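Side-chain contact in GCN5-related N-acetyltransferase (Kribbella flavida, PDB 4H89), which probably transfers an acyl group, most likely acetyl from acetyl-CoA, to an acceptor substrate, as GNAT-family enzymes do: residues V138-W141 with Q142-F146. Residues are numbered along the deposited sequence; the frame is centred on the assembly and turned at random.
Sequences VKLW and QSLGF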
loop_
_atom_site.group_PDB
_atom_site.type_symbol
_atom_site.label_atom_id
_atom_site.label_comp_id
_atom_site.label_asym_id
_atom_site.label_seq_id
_atom_site.Cartn_x
_atom_site.Cartn_y
_atom_site.Cartn_z
ATOM N N VAL A 138 -10.692 4.418 -14.737
ATOM C CA VAL A 138 -10.526 5.773 -14.278
ATOM C C VAL A 138 -11.810 6.555 -14.450
ATOM O O VAL A 138 -12.291 7.198 -13.528
ATOM C CB VAL A 138 -9.336 6.504 -14.947
ATOM C CG1 VAL A 138 -9.259 7.926 -14.443
ATOM C CG2 VAL A 138 -8.009 5.808 -14.615
ATOM N N LYS A 139 -12.357 6.552 -15.656
ATOM C CA LYS A 139 -13.562 7.295 -15.948
ATOM C C LYS A 139 -14.756 6.769 -15.165
ATOM O O LYS A 139 -15.605 7.543 -14.745
ATOM C CB LYS A 139 -13.821 7.320 -17.457
ATOM C CG LYS A 139 -12.742 8.164 -18.155
ATOM C CD LYS A 139 -13.004 8.233 -19.640
ATOM C CE LYS A 139 -11.884 8.964 -20.373
ATOM N NZ LYS A 139 -11.622 10.322 -19.800
ATOM N N LEU A 140 -14.838 5.460 -14.976
ATOM C CA LEU A 140 -15.923 4.879 -14.204
ATOM C C LEU A 140 -15.823 5.356 -12.756
ATOM O O LEU A 140 -16.797 5.829 -12.195
ATOM C CB LEU A 140 -15.863 3.337 -14.260
ATOM C CG LEU A 140 -16.815 2.583 -13.309
ATOM C CD1 LEU A 140 -18.251 2.919 -13.614
ATOM C CD2 LEU A 140 -16.584 1.079 -13.373
ATOM N N TRP A 141 -14.625 5.313 -12.188
ATOM C CA TRP A 141 -14.466 5.749 -10.810
ATOM C C TRP A 141 -14.781 7.248 -10.686
ATOM O O TRP A 141 -15.431 7.661 -9.724
ATOM C CB TRP A 141 -13.076 5.475 -10.278
ATOM C CG TRP A 141 -12.540 4.117 -10.370
ATOM C CD1 TRP A 141 -11.180 3.780 -10.501
ATOM C CD2 TRP A 141 -13.235 2.923 -10.358
ATOM N NE1 TRP A 141 -11.027 2.470 -10.546
ATOM C CE2 TRP A 141 -12.264 1.890 -10.440
ATOM C CE3 TRP A 141 -14.561 2.577 -10.256
ATOM C CZ2 TRP A 141 -12.593 0.555 -10.487
ATOM C CZ3 TRP A 141 -14.901 1.253 -10.326
ATOM C CH2 TRP A 141 -13.927 0.240 -10.415
ATOM N N GLN A 142 -14.326 8.063 -11.632
ATOM C CA GLN A 142 -14.695 9.487 -11.636
ATOM C C GLN A 142 -16.210 9.663 -11.665
ATOM O O GLN A 142 -16.748 10.548 -10.979
ATOM C CB GLN A 142 -14.017 10.221 -12.800
ATOM C CG GLN A 142 -12.522 10.375 -12.573
ATOM C CD GLN A 142 -11.793 10.932 -13.761
ATOM O OE1 GLN A 142 -12.093 10.579 -14.911
ATOM N NE2 GLN A 142 -10.790 11.738 -13.504
ATOM N N SER A 143 -16.901 8.863 -12.475
ATOM C CA SER A 143 -18.360 8.963 -12.570
ATOM C C SER A 143 -19.066 8.605 -11.263
ATOM O O SER A 143 -20.216 8.994 -11.058
ATOM C CB SER A 143 -18.909 8.102 -13.712
ATOM O OG SER A 143 -19.016 6.729 -13.367
ATOM N N LEU A 144 -18.348 7.903 -10.381
ATOM C CA LEU A 144 -18.854 7.485 -9.084
ATOM C C LEU A 144 -18.293 8.325 -7.973
ATOM O O LEU A 144 -18.404 7.953 -6.814
ATOM C CB LEU A 144 -18.560 6.014 -8.848
ATOM C CG LEU A 144 -19.359 5.084 -9.761
ATOM C CD1 LEU A 144 -18.811 3.673 -9.620
ATOM C CD2 LEU A 144 -20.847 5.169 -9.492
ATOM N N GLY A 145 -17.660 9.445 -8.307
ATOM C CA GLY A 145 -17.267 10.425 -7.317
ATOM C C GLY A 145 -15.818 10.447 -6.895
ATOM O O GLY A 145 -15.436 11.272 -6.084
ATOM N N PHE A 146 -14.997 9.551 -7.419
ATOM C CA PHE A 146 -13.574 9.544 -7.089
ATOM C C PHE A 146 -12.834 10.590 -7.884
ATOM O O PHE A 146 -13.194 10.880 -9.012
ATOM C CB PHE A 146 -12.944 8.177 -7.395
ATOM C CG PHE A 146 -13.336 7.080 -6.453
ATOM C CD1 PHE A 146 -14.511 6.396 -6.638
ATOM C CD2 PHE A 146 -12.474 6.673 -5.466
ATOM C CE1 PHE A 146 -14.887 5.416 -5.752
ATOM C CE2 PHE A 146 -12.852 5.689 -4.570
ATOM C CZ PHE A 146 -14.029 5.029 -4.741
HETATM O O HOH W 1 -10.163 10.620 -16.917
#
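Trp141 O is gripped by two backbone amides that reach it from opposite faces of its carbonyl plane: Phe146 N at 3.0 Å and Leu144 N, by a more bent bond. With Gly145 N bonded to Gln142 O, the first of these makes a Schellman motif, Gly145 supplying the positive phi. One residue earlier, Leu140 O accepts from Ser143 OG at 2.7 Å, in the carbonyl plane and on a lone pair; OG stands between the backbone N and the carbonyl carbon of Ser143 (chi1 80°), which brings it to this carbonyl. The indole of Trp141 turns an edge to the face of Phe146, the centroid of its five-membered ring 5.9 Å from that of the phenyl ring with planes at 57°, while their CB atoms pack together. Replacing Phe146 by an alanine would remove the face that meets the indole edge and is likely to open a gap beside the helix end. On the solvent side, a water bridges Lys139 NZ and Gln142 OE1. Leu140 and Leu144 lie side by side and touch helix 105-119 at Arg107 and Cys110, respectively. Phe127 of strand 124-131 stacks on Phe146 and meets Trp141 edge-to-face, where the motif ends helix 135-143 and turns the chain into strand 147-155 of the mixed GNAT sheet.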